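Local coordinates for protein transcriptional regulator, badm/rrf2 family (Thermincola potens, PDB 4CIC) that probably binds DNA as a dimeric Rrf2-family transcription factor of the IscR type, regulating iron-sulfur cluster biogenesis, at residues I83-E88 and S123-L128; A17-A22 and A134-D139; Q23-G28 and R73-I78; V52-K55 and K60-R63. The protein carries 3 engineered substitutions. All blocks are in the same frame, centred on the assembly; numbering follows the deposited sequence.

Contact 1: residues I83-E88 and S123-L128; sequences IIRVLE and SIEEVL. With NA (sodium ion), chain D.
NH2 of R85 is shared by two carboxylates, that of E125 and that of D129, one residue past the second segment; both pairs are salt bridges. Toward E125 it donates a hydrogen bond to OE2 at 3.1 Å. The bond is bent, with an N-H...O angle of 147°. OE2 lies at the edge of the guanidinium, almost in its plane, and is approached on its anti side. A single bond joins the R85 and E125 groups, whose planes are 61° apart. R85 reaches E125 with a chain extended from CG to NE. Beside the charges there is a thin apolar contact: I84 CG1 lies 4.2 Å from L128 CD1, the two side chains crossing at about a right angle. At the end of helix 80-87 a sodium ion is held by backbone oxygens: R85 O and V86 O at 2.5 Å each, and E88 O at 2.2 Å. M3 of the second subunit packs on R85, and V120 of that subunit on L128. Helix 80-87 is thus tied to the long helix 112-129, which meets the other subunit. With two acidic partners on one nitrogen, the positive charge of R85 is probably well balanced here.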
loop_
_atom_site.group_PDB
_atom_site.type_symbol
_atom_site.label_atom_id
_atom_site.label_comp_id
_atom_site.label_asym_id
_atom_site.label_seq_id
_atom_site.Cartn_x
_atom_site.Cartn_y
_atom_site.Cartn_z
ATOM N N ILE A 83 -15.183 0.559 3.733
ATOM C CA ILE A 83 -14.848 0.287 5.117
ATOM C C ILE A 83 -13.544 1.010 5.473
ATOM O O ILE A 83 -13.434 1.660 6.514
ATOM C CB ILE A 83 -14.663 -1.225 5.341
ATOM C CG1 ILE A 83 -15.966 -1.963 5.018
ATOM C CG2 ILE A 83 -14.144 -1.482 6.735
ATOM C CD1 ILE A 83 -15.778 -3.480 4.913
ATOM N N ILE A 84 -12.558 0.910 4.586
ATOM C CA ILE A 84 -11.274 1.553 4.825
ATOM C C ILE A 84 -11.441 3.077 4.899
ATOM O O ILE A 84 -10.890 3.719 5.781
ATOM C CB ILE A 84 -10.257 1.166 3.729
ATOM C CG1 ILE A 84 -9.968 -0.348 3.780
ATOM C CG2 ILE A 84 -8.977 1.959 3.868
ATOM C CD1 ILE A 84 -9.632 -0.870 5.152
ATOM N N ARG A 85 -12.204 3.661 3.987
ATOM C CA ARG A 85 -12.453 5.106 4.045
ATOM C C ARG A 85 -13.070 5.586 5.363
ATOM O O ARG A 85 -12.678 6.624 5.912
ATOM C CB ARG A 85 -13.325 5.556 2.883
ATOM C CG ARG A 85 -12.569 5.689 1.585
ATOM C CD ARG A 85 -13.468 6.233 0.511
ATOM N NE ARG A 85 -12.869 6.057 -0.801
ATOM C CZ ARG A 85 -13.114 5.017 -1.587
ATOM N NH1 ARG A 85 -13.956 4.079 -1.182
ATOM N NH2 ARG A 85 -12.527 4.921 -2.774
ATOM N N VAL A 86 -14.025 4.821 5.872
ATOM C CA VAL A 86 -14.655 5.152 7.145
ATOM C C VAL A 86 -13.606 5.177 8.275
ATOM O O VAL A 86 -13.549 6.115 9.080
ATOM C CB VAL A 86 -15.765 4.149 7.461
ATOM C CG1 VAL A 86 -16.089 4.166 8.945
ATOM C CG2 VAL A 86 -16.978 4.464 6.614
ATOM N N LEU A 87 -12.748 4.170 8.315
ATOM C CA LEU A 87 -11.831 4.045 9.440
ATOM C C LEU A 87 -10.693 5.064 9.376
ATOM O O LEU A 87 -10.120 5.442 10.393
ATOM C CB LEU A 87 -11.272 2.626 9.511
ATOM C CG LEU A 87 -12.314 1.520 9.718
ATOM C CD1 LEU A 87 -11.627 0.167 9.655
ATOM C CD2 LEU A 87 -13.054 1.710 11.032
ATOM N N GLU A 88 -10.360 5.496 8.173
ATOM C CA GLU A 88 -9.227 6.419 8.039
ATOM C C GLU A 88 -9.620 7.879 8.273
ATOM O O GLU A 88 -10.781 8.244 8.139
ATOM C CB GLU A 88 -8.531 6.182 6.711
ATOM C CG GLU A 88 -7.386 5.169 6.850
ATOM C CD GLU A 88 -7.809 3.835 7.495
ATOM O OE1 GLU A 88 -8.662 3.138 6.921
ATOM O OE2 GLU A 88 -7.254 3.442 8.548
ATOM N N SER A 123 -3.938 2.641 -7.486
ATOM C CA SER A 123 -4.101 1.226 -7.803
ATOM C C SER A 123 -4.697 0.491 -6.610
ATOM O O SER A 123 -5.531 -0.397 -6.788
ATOM C CB SER A 123 -2.782 0.568 -8.197
ATOM O OG SER A 123 -1.965 0.332 -7.058
ATOM N N ILE A 124 -4.261 0.856 -5.406
ATOM C CA ILE A 124 -4.850 0.294 -4.179
ATOM C C ILE A 124 -6.337 0.639 -4.063
ATOM O O ILE A 124 -7.184 -0.233 -3.744
ATOM C CB ILE A 124 -4.131 0.809 -2.924
ATOM C CG1 ILE A 124 -2.671 0.346 -2.923
ATOM C CG2 ILE A 124 -4.883 0.366 -1.649
ATOM C CD1 ILE A 124 -1.858 0.955 -1.786
ATOM N N GLU A 125 -6.660 1.908 -4.311
ATOM C CA GLU A 125 -8.051 2.355 -4.299
ATOM C C GLU A 125 -8.871 1.575 -5.315
ATOM O O GLU A 125 -10.024 1.178 -5.033
ATOM C CB GLU A 125 -8.147 3.858 -4.566
ATOM C CG GLU A 125 -9.578 4.400 -4.545
ATOM C CD GLU A 125 -9.638 5.879 -4.908
ATOM O OE1 GLU A 125 -8.603 6.423 -5.354
ATOM O OE2 GLU A 125 -10.715 6.493 -4.750
ATOM N N GLU A 126 -8.284 1.306 -6.480
ATOM C CA GLU A 126 -9.013 0.546 -7.491
ATOM C C GLU A 126 -9.296 -0.895 -7.050
ATOM O O GLU A 126 -10.414 -1.392 -7.242
ATOM C CB GLU A 126 -8.306 0.558 -8.845
ATOM C CG GLU A 126 -9.299 0.495 -10.007
ATOM C CD GLU A 126 -8.860 -0.413 -11.147
ATOM O OE1 GLU A 126 -7.668 -0.786 -11.203
ATOM O OE2 GLU A 126 -9.718 -0.755 -11.991
ATOM N N VAL A 127 -8.300 -1.567 -6.473
ATOM C CA VAL A 127 -8.512 -2.937 -6.004
ATOM C C VAL A 127 -9.583 -2.962 -4.931
ATOM O O VAL A 127 -10.537 -3.755 -5.020
ATOM C CB VAL A 127 -7.227 -3.580 -5.428
ATOM C CG1 VAL A 127 -7.545 -4.934 -4.783
ATOM C CG2 VAL A 127 -6.176 -3.745 -6.525
ATOM N N LEU A 128 -9.475 -2.076 -3.943
ATOM C CA LEU A 128 -10.390 -2.160 -2.793
ATOM C C LEU A 128 -11.810 -1.726 -3.145
ATOM O O LEU A 128 -12.780 -2.114 -2.479
ATOM C CB LEU A 128 -9.868 -1.387 -1.590
ATOM C CG LEU A 128 -8.521 -1.902 -1.044
ATOM C CD1 LEU A 128 -8.062 -1.055 0.106
ATOM C CD2 LEU A 128 -8.662 -3.364 -0.625
HETATM NA NA NA D . -12.976 8.209 7.867
#

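Contact 2: residues A17-A22 and A134-D139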
loop_
_atom_site.group_PDB
_atom_site.type_symbol
_atom_site.label_atom_id
_atom_site.label_comp_id
_atom_site.label_asym_id
_atom_site.label_seq_id
_atom_site.Cartn_x
_atom_site.Cartn_y
_atom_site.Cartn_z
ATOM N N ALA A 17 -14.063 -7.984 10.869
ATOM C CA ALA A 17 -15.312 -7.915 11.640
ATOM C C ALA A 17 -16.496 -7.725 10.694
ATOM O O ALA A 17 -17.567 -8.327 10.888
ATOM C CB ALA A 17 -15.238 -6.772 12.637
ATOM N N MET A 18 -16.294 -6.906 9.654
ATOM C CA MET A 18 -17.362 -6.658 8.689
ATOM C C MET A 18 -17.643 -7.913 7.896
ATOM O O MET A 18 -18.800 -8.205 7.584
ATOM C CB MET A 18 -17.008 -5.497 7.753
ATOM C CG MET A 18 -17.006 -4.130 8.462
ATOM S SD MET A 18 -18.713 -3.654 8.928
ATOM C CE MET A 18 -19.463 -3.441 7.331
ATOM N N PHE A 19 -16.598 -8.676 7.592
ATOM C CA PHE A 19 -16.803 -9.923 6.866
ATOM C C PHE A 19 -17.542 -10.944 7.738
ATOM O O PHE A 19 -18.420 -11.666 7.259
ATOM C CB PHE A 19 -15.494 -10.504 6.317
ATOM C CG PHE A 19 -15.702 -11.759 5.522
ATOM C CD1 PHE A 19 -16.411 -11.726 4.326
ATOM C CD2 PHE A 19 -15.241 -12.972 5.991
ATOM C CE1 PHE A 19 -16.647 -12.904 3.600
ATOM C CE2 PHE A 19 -15.477 -14.141 5.281
ATOM C CZ PHE A 19 -16.167 -14.098 4.071
ATOM N N ASP A 20 -17.183 -11.012 9.012
ATOM C CA ASP A 20 -17.906 -11.916 9.925
ATOM C C ASP A 20 -19.386 -11.542 9.949
ATOM O O ASP A 20 -20.277 -12.424 9.863
ATOM C CB ASP A 20 -17.279 -11.863 11.325
ATOM C CG ASP A 20 -17.924 -12.851 12.305
ATOM O OD1 ASP A 20 -19.078 -12.622 12.720
ATOM O OD2 ASP A 20 -17.254 -13.853 12.664
ATOM N N LEU A 21 -19.691 -10.250 10.052
ATOM C CA LEU A 21 -21.096 -9.837 9.946
ATOM C C LEU A 21 -21.741 -10.222 8.605
ATOM O O LEU A 21 -22.902 -10.645 8.559
ATOM C CB LEU A 21 -21.238 -8.334 10.197
ATOM C CG LEU A 21 -20.930 -7.891 11.626
ATOM C CD1 LEU A 21 -20.846 -6.370 11.707
ATOM C CD2 LEU A 21 -22.084 -8.384 12.530
ATOM N N ALA A 22 -20.993 -10.105 7.508
ATOM C CA ALA A 22 -21.518 -10.530 6.203
ATOM C C ALA A 22 -21.883 -12.015 6.192
ATOM O O ALA A 22 -22.915 -12.420 5.618
ATOM C CB ALA A 22 -20.500 -10.212 5.065
ATOM N N ALA A 134 -19.981 -9.035 -0.673
ATOM C CA ALA A 134 -20.601 -10.172 -1.371
ATOM C C ALA A 134 -19.561 -10.969 -2.161
ATOM O O ALA A 134 -19.625 -12.198 -2.225
ATOM C CB ALA A 134 -21.725 -9.714 -2.291
ATOM N N ASP A 135 -18.618 -10.269 -2.792
ATOM C CA ASP A 135 -17.554 -10.963 -3.505
ATOM C C ASP A 135 -16.753 -11.842 -2.543
ATOM O O ASP A 135 -16.369 -12.968 -2.875
ATOM C CB ASP A 135 -16.577 -9.951 -4.118
ATOM C CG ASP A 135 -17.143 -9.196 -5.319
ATOM O OD1 ASP A 135 -17.886 -9.788 -6.119
ATOM O OD2 ASP A 135 -16.803 -7.998 -5.476
ATOM N N MET A 136 -16.468 -11.300 -1.364
ATOM C CA MET A 136 -15.734 -12.050 -0.352
ATOM C C MET A 136 -16.539 -13.277 0.122
ATOM O O MET A 136 -15.981 -14.366 0.296
ATOM C CB MET A 136 -15.352 -11.127 0.816
ATOM C CG MET A 136 -14.281 -10.043 0.436
ATOM S SD MET A 136 -14.025 -8.928 1.816
ATOM C CE MET A 136 -13.147 -9.953 2.986
ATOM N N LEU A 137 -17.844 -13.114 0.280
ATOM C CA LEU A 137 -18.692 -14.269 0.620
ATOM C C LEU A 137 -18.623 -15.381 -0.427
ATOM O O LEU A 137 -18.532 -16.569 -0.087
ATOM C CB LEU A 137 -20.146 -13.836 0.826
ATOM C CG LEU A 137 -20.472 -13.043 2.090
ATOM C CD1 LEU A 137 -21.922 -12.549 2.039
ATOM C CD2 LEU A 137 -20.259 -13.894 3.332
ATOM N N LYS A 138 -18.692 -14.996 -1.700
ATOM C CA LYS A 138 -18.528 -15.954 -2.789
ATOM C C LYS A 138 -17.172 -16.662 -2.773
ATOM O O LYS A 138 -17.107 -17.892 -2.902
ATOM C CB LYS A 138 -18.770 -15.282 -4.135
ATOM C CG LYS A 138 -20.209 -14.849 -4.324
ATOM C CD LYS A 138 -20.387 -14.094 -5.623
ATOM C CE LYS A 138 -21.838 -13.733 -5.835
ATOM N NZ LYS A 138 -22.090 -13.208 -7.207
ATOM N N ASP A 139 -16.094 -15.893 -2.622
ATOM C CA ASP A 139 -14.762 -16.483 -2.541
ATOM C C ASP A 139 -14.627 -17.445 -1.354
ATOM O O ASP A 139 -14.032 -18.518 -1.485
ATOM C CB ASP A 139 -13.697 -15.391 -2.481
ATOM C CG ASP A 139 -13.498 -14.705 -3.819
ATOM O OD1 ASP A 139 -14.348 -14.892 -4.718
ATOM O OD2 ASP A 139 -12.492 -13.978 -3.972
#
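M136 meets F19 first along helix 133-143. Its CB lies 3.5 Å from CE1 of the F19 ring. The chain then bends at its last torsion, which brings CE back to 3.9 Å from F19 CD1. SD stands 5.3 Å from the ring centroid and 47° off the normal. This is an oblique Met-aromatic contact. The peptide that follows is also touched: M136 C and L137 N each lie 3.5 Å from F19 CE1, and L137 N sits at the ring edge, in its plane. F19 reaches this backbone because its CG is anti to its own N (chi1 -178°).

The axes of segments 17-22 and 134-139 cross at -71° and come within 9.9 Å. Helix 9-23 is the first helix of the winged helix-turn-helix domain, and helix 133-143 comes from the C-terminal part of the chain. V112 of the second subunit also packs on F19. Were F19 an alanine, M136 CB and CE would probably lose their aromatic partner, and a gap would open beside the M136-L137 peptide.

L137 comes next. Both its methyls meet A22 CB; CD2 also approaches F19 CE1, and L137 CD1 rests 3.7 Å from A22 O.

Contact 3: residues Q23-G28 and R73-I78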
loop_
_atom_site.group_PDB
_atom_site.type_symbol
_atom_site.label_atom_id
_atom_site.label_comp_id
_atom_site.label_asym_id
_atom_site.label_seq_id
_atom_site.Cartn_x
_atom_site.Cartn_y
_atom_site.Cartn_z
ATOM N N GLN A 23 -21.034 -12.824 6.826
ATOM C CA GLN A 23 -21.253 -14.274 6.917
ATOM C C GLN A 23 -22.477 -14.620 7.732
ATOM O O GLN A 23 -23.010 -15.713 7.596
ATOM C CB GLN A 23 -20.049 -14.975 7.546
ATOM C CG GLN A 23 -18.856 -14.978 6.582
ATOM C CD GLN A 23 -17.648 -15.732 7.130
ATOM O OE1 GLN A 23 -17.030 -15.313 8.112
ATOM N NE2 GLN A 23 -17.298 -16.839 6.484
ATOM N N HIS A 24 -22.919 -13.694 8.574
ATOM C CA HIS A 24 -24.098 -13.961 9.407
ATOM C C HIS A 24 -25.314 -13.119 9.040
ATOM O O HIS A 24 -26.323 -13.132 9.754
ATOM C CB HIS A 24 -23.742 -13.749 10.883
ATOM C CG HIS A 24 -22.747 -14.741 11.398
ATOM N ND1 HIS A 24 -21.391 -14.572 11.268
ATOM C CD2 HIS A 24 -22.923 -15.926 12.037
ATOM C CE1 HIS A 24 -20.763 -15.609 11.802
ATOM N NE2 HIS A 24 -21.673 -16.443 12.273
ATOM N N PHE A 25 -25.238 -12.402 7.922
ATOM C CA PHE A 25 -26.252 -11.417 7.552
ATOM C C PHE A 25 -27.641 -12.034 7.432
ATOM O O PHE A 25 -28.602 -11.483 7.940
ATOM C CB PHE A 25 -25.847 -10.734 6.247
ATOM C CG PHE A 25 -26.736 -9.575 5.835
ATOM C CD1 PHE A 25 -27.029 -8.550 6.720
ATOM C CD2 PHE A 25 -27.223 -9.501 4.544
ATOM C CE1 PHE A 25 -27.836 -7.481 6.320
ATOM C CE2 PHE A 25 -28.000 -8.426 4.119
ATOM C CZ PHE A 25 -28.312 -7.418 5.014
ATOM N N GLY A 26 -27.732 -13.167 6.751
ATOM C CA GLY A 26 -29.018 -13.820 6.564
ATOM C C GLY A 26 -29.607 -14.345 7.857
ATOM O O GLY A 26 -30.824 -14.294 8.082
ATOM N N GLU A 27 -28.741 -14.863 8.711
ATOM C CA GLU A 27 -29.203 -15.506 9.934
ATOM C C GLU A 27 -29.645 -14.499 10.978
ATOM O O GLU A 27 -30.444 -14.822 11.850
ATOM C CB GLU A 27 -28.112 -16.411 10.492
ATOM C CG GLU A 27 -27.919 -17.674 9.671
ATOM C CD GLU A 27 -26.950 -18.643 10.316
ATOM O OE1 GLU A 27 -26.176 -18.216 11.203
ATOM O OE2 GLU A 27 -26.971 -19.835 9.941
ATOM N N GLY A 28 -29.123 -13.281 10.895
ATOM C CA GLY A 28 -29.517 -12.233 11.820
ATOM C C GLY A 28 -28.410 -11.776 12.754
ATOM O O GLY A 28 -27.247 -12.132 12.578
ATOM N N ARG A 73 -26.162 -2.340 5.579
ATOM C CA ARG A 73 -26.364 -2.414 4.127
ATOM C C ARG A 73 -26.082 -3.853 3.708
ATOM O O ARG A 73 -25.379 -4.571 4.418
ATOM C CB ARG A 73 -25.381 -1.500 3.381
ATOM C CG ARG A 73 -25.427 -0.053 3.796
ATOM C CD ARG A 73 -25.152 0.853 2.609
ATOM N NE ARG A 73 -23.806 0.697 2.040
ATOM C CZ ARG A 73 -22.749 1.412 2.414
ATOM N NH1 ARG A 73 -22.873 2.314 3.378
ATOM N NH2 ARG A 73 -21.567 1.222 1.829
ATOM N N GLU A 74 -26.600 -4.261 2.554
ATOM C CA GLU A 74 -26.380 -5.625 2.061
ATOM C C GLU A 74 -24.916 -5.742 1.675
ATOM O O GLU A 74 -24.323 -4.754 1.285
ATOM C CB GLU A 74 -27.246 -5.902 0.834
ATOM C CG GLU A 74 -28.762 -6.034 1.146
ATOM C CD GLU A 74 -29.635 -6.043 -0.103
ATOM O OE1 GLU A 74 -29.317 -6.775 -1.062
ATOM O OE2 GLU A 74 -30.644 -5.311 -0.123
ATOM N N PRO A 75 -24.331 -6.942 1.798
ATOM C CA PRO A 75 -22.907 -7.075 1.474
ATOM C C PRO A 75 -22.560 -6.618 0.057
ATOM O O PRO A 75 -21.441 -6.084 -0.145
ATOM C CB PRO A 75 -22.635 -8.577 1.655
ATOM C CG PRO A 75 -23.684 -9.008 2.736
ATOM C CD PRO A 75 -24.887 -8.158 2.426
ATOM N N ARG A 76 -23.467 -6.777 -0.895
ATOM C CA ARG A 76 -23.191 -6.357 -2.278
ATOM C C ARG A 76 -23.064 -4.836 -2.417
ATOM O O ARG A 76 -22.512 -4.344 -3.410
ATOM C CB ARG A 76 -24.258 -6.885 -3.239
ATOM C CG ARG A 76 -25.633 -6.292 -2.992
ATOM C CD ARG A 76 -26.745 -7.072 -3.709
ATOM N NE ARG A 76 -28.026 -6.415 -3.449
ATOM C CZ ARG A 76 -28.580 -5.524 -4.265
ATOM N NH1 ARG A 76 -27.982 -5.213 -5.408
ATOM N NH2 ARG A 76 -29.733 -4.955 -3.945
ATOM N N ASP A 77 -23.572 -4.104 -1.426
ATOM C CA ASP A 77 -23.507 -2.638 -1.422
ATOM C C ASP A 77 -22.426 -2.094 -0.480
ATOM O O ASP A 77 -22.440 -0.912 -0.138
ATOM C CB ASP A 77 -24.862 -2.043 -1.028
ATOM C CG ASP A 77 -25.952 -2.343 -2.060
ATOM O OD1 ASP A 77 -25.645 -2.312 -3.277
ATOM O OD2 ASP A 77 -27.110 -2.614 -1.664
ATOM N N ILE A 78 -21.517 -2.953 -0.031
ATOM C CA ILE A 78 -20.399 -2.480 0.788
ATOM C C ILE A 78 -19.090 -2.882 0.126
ATOM O O ILE A 78 -18.743 -4.063 0.110
ATOM C CB ILE A 78 -20.455 -3.057 2.241
ATOM C CG1 ILE A 78 -21.768 -2.661 2.906
ATOM C CG2 ILE A 78 -19.256 -2.535 3.057
ATOM C CD1 ILE A 78 -22.018 -3.345 4.249
#
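F25 lays its ring against the carbonyl of R73, the CA and CG of E74 and the ring of P75. The contact joins two loops of the winged helix-turn-helix domain. One follows helix 9-23; the other follows strand 68-71, the second strand of the wing, and leads to helix 80-87.

The apolar contacts all centre on F25. CD2 of its ring comes to 3.4 Å from P75 CD, the closest approach between the segments. Further round the ring, CE2 lies 3.8 Å from E74 CA, and the CG of E74 is almost as near. F25 CZ lies 4.1 Å from R73 O, a buried carbonyl oxygen with no polar partner in the model. With chi1 at -173° the ring swings out opposite the backbone N and over the second loop. L71 touches the same phenylalanine, while P75 is also covered by A22 and L133. A serine at F25 would probably leave P75 CD and the aliphatic start of E74 without cover, and open a gap between the two loops.

The salt bridge and the arginine bonds lie within segment 73-78. NE of R76 donates to OE1 of E74 at 2.7 Å in a nearly straight salt bridge (170°). OE1 is met from above the carboxylate plane. The carboxylate end of E74 is thus drawn toward R76, while its CG stays against the ring. D77 O receives both NE and NH2 of R73, each at 3.0 Å and each in the guanidinium plane. NH2 approaches in the carbonyl plane, whereas NE comes from 44° above it.

Contact 4: residues V52-K55 and K60-R63; sequences VLRK and KSVR
R54 leans over S61, and this pair makes the closer part of a slight contact. S61 CB lies over one face of the R54 guanidinium, 3.9 Å from NH1. S61 directs its CB toward segment 52-55, which sets CB beneath the flat group. R54 has its CG anti to the backbone N (chi1 -153°), and its chain bends at chi3 (110°). That bend lays a face of the guanidinium over S61 CB. Lower on the arginine, CG passes 4.4 Å from K60 CA, so the start of the side chain runs past the backbone of the strand.

The other side is looser. K60 is nearest R54 by backbone, with CA atoms 5.7 Å apart, yet its CB leaves the backbone away from the helix. R54, K60 and S61 are all largely exposed, and the segments bury only 99 Å² between them. No polar bond or salt bridge links them.

The site joins the end of helix 43-55 to strand 59-62 of the wing, a two-stranded antiparallel hairpin. Y69 of the partner strand 68-71 touches both R54 and S61. L53, which is buried, packs on L58, V59 and L87; V52 touches V86 of helix 80-87.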
loop_
_atom_site.group_PDB
_atom_site.type_symbol
_atom_site.label_atom_id
_atom_site.label_comp_id
_atom_site.label_asym_id
_atom_site.label_seq_id
_atom_site.Cartn_x
_atom_site.Cartn_y
_atom_site.Cartn_z
ATOM N N VAL A 52 -17.441 3.162 15.536
ATOM C CA VAL A 52 -17.237 3.995 14.358
ATOM C C VAL A 52 -18.029 3.476 13.154
ATOM O O VAL A 52 -18.690 4.247 12.463
ATOM C CB VAL A 52 -15.728 4.125 14.017
ATOM C CG1 VAL A 52 -15.530 5.000 12.795
ATOM C CG2 VAL A 52 -14.989 4.699 15.216
ATOM N N LEU A 53 -17.996 2.169 12.930
ATOM C CA LEU A 53 -18.724 1.583 11.811
ATOM C C LEU A 53 -20.221 1.839 11.956
ATOM O O LEU A 53 -20.931 2.006 10.966
ATOM C CB LEU A 53 -18.444 0.084 11.721
ATOM C CG LEU A 53 -16.999 -0.280 11.383
ATOM C CD1 LEU A 53 -16.827 -1.771 11.486
ATOM C CD2 LEU A 53 -16.693 0.176 9.975
ATOM N N ARG A 54 -20.683 1.905 13.197
ATOM C CA ARG A 54 -22.105 2.172 13.473
ATOM C C ARG A 54 -22.469 3.620 13.154
ATOM O O ARG A 54 -23.483 3.890 12.515
ATOM C CB ARG A 54 -22.434 1.853 14.928
ATOM C CG ARG A 54 -23.886 1.464 15.158
ATOM C CD ARG A 54 -24.128 1.046 16.598
ATOM N NE ARG A 54 -24.934 2.033 17.308
ATOM C CZ ARG A 54 -25.201 1.983 18.608
ATOM N NH1 ARG A 54 -24.723 0.992 19.347
ATOM N NH2 ARG A 54 -25.942 2.930 19.168
ATOM N N LYS A 55 -21.629 4.552 13.592
ATOM C CA LYS A 55 -21.840 5.966 13.285
ATOM C C LYS A 55 -21.853 6.189 11.775
ATOM O O LYS A 55 -22.575 7.047 11.274
ATOM C CB LYS A 55 -20.739 6.827 13.908
ATOM C CG LYS A 55 -20.789 6.936 15.423
ATOM C CD LYS A 55 -19.757 7.953 15.909
ATOM C CE LYS A 55 -19.708 8.042 17.433
ATOM N NZ LYS A 55 -18.943 6.915 18.037
ATOM N N LYS A 60 -25.538 -1.854 12.332
ATOM C CA LYS A 60 -26.582 -1.377 13.223
ATOM C C LYS A 60 -26.755 -2.352 14.375
ATOM O O LYS A 60 -26.429 -3.536 14.267
ATOM C CB LYS A 60 -27.899 -1.173 12.471
ATOM C CG LYS A 60 -28.355 -2.382 11.691
ATOM C CD LYS A 60 -29.684 -2.138 10.984
ATOM C CE LYS A 60 -30.826 -2.004 11.970
ATOM N NZ LYS A 60 -32.112 -1.750 11.261
ATOM N N SER A 61 -27.248 -1.823 15.487
ATOM C CA SER A 61 -27.517 -2.598 16.677
ATOM C C SER A 61 -29.002 -2.921 16.723
ATOM O O SER A 61 -29.838 -2.107 16.322
ATOM C CB SER A 61 -27.121 -1.793 17.915
ATOM O OG SER A 61 -27.604 -2.404 19.095
ATOM N N VAL A 62 -29.335 -4.118 17.192
ATOM C CA VAL A 62 -30.731 -4.494 17.358
ATOM C C VAL A 62 -30.984 -4.950 18.804
ATOM O O VAL A 62 -30.090 -5.491 19.456
ATOM C CB VAL A 62 -31.131 -5.591 16.366
ATOM C CG1 VAL A 62 -30.876 -5.139 14.938
ATOM C CG2 VAL A 62 -30.350 -6.828 16.646
ATOM N N ARG A 63 -32.196 -4.727 19.300
ATOM C CA ARG A 63 -32.503 -4.942 20.718
ATOM C C ARG A 63 -33.147 -6.292 21.062
ATOM O O ARG A 63 -33.762 -6.424 22.119
ATOM C CB ARG A 63 -33.433 -3.838 21.224
ATOM C CG ARG A 63 -33.107 -2.438 20.749
ATOM C CD ARG A 63 -34.204 -1.479 21.193
ATOM N NE ARG A 63 -34.039 -0.135 20.649
ATOM C CZ ARG A 63 -34.927 0.843 20.802
ATOM N NH1 ARG A 63 -36.046 0.623 21.480
ATOM N NH2 ARG A 63 -34.701 2.038 20.273
#

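All four contacts lie within one Rrf2-type winged helix-turn-helix chain. Contact 2 closes the longest loop, from helix 9-23 to helix 133-143, and the other three are nested inside it. Contact 4 is nested again inside contact 3, and contact 1 follows both. Contacts 2 and 3 are neighbours, with centres 8 Å apart, and touch where A134 meets P75. The centres of contacts 1 and 4 are farthest apart, at 21 Å, yet V86 and V52 touch between them. M18 of helix 9-23 reaches residues of contacts 1, 3 and 4. Contacts 1 and 2 also meet the second subunit, consistent with the DNA-binding domain being coupled to the dimer interface through helices 112-129 and 133-143.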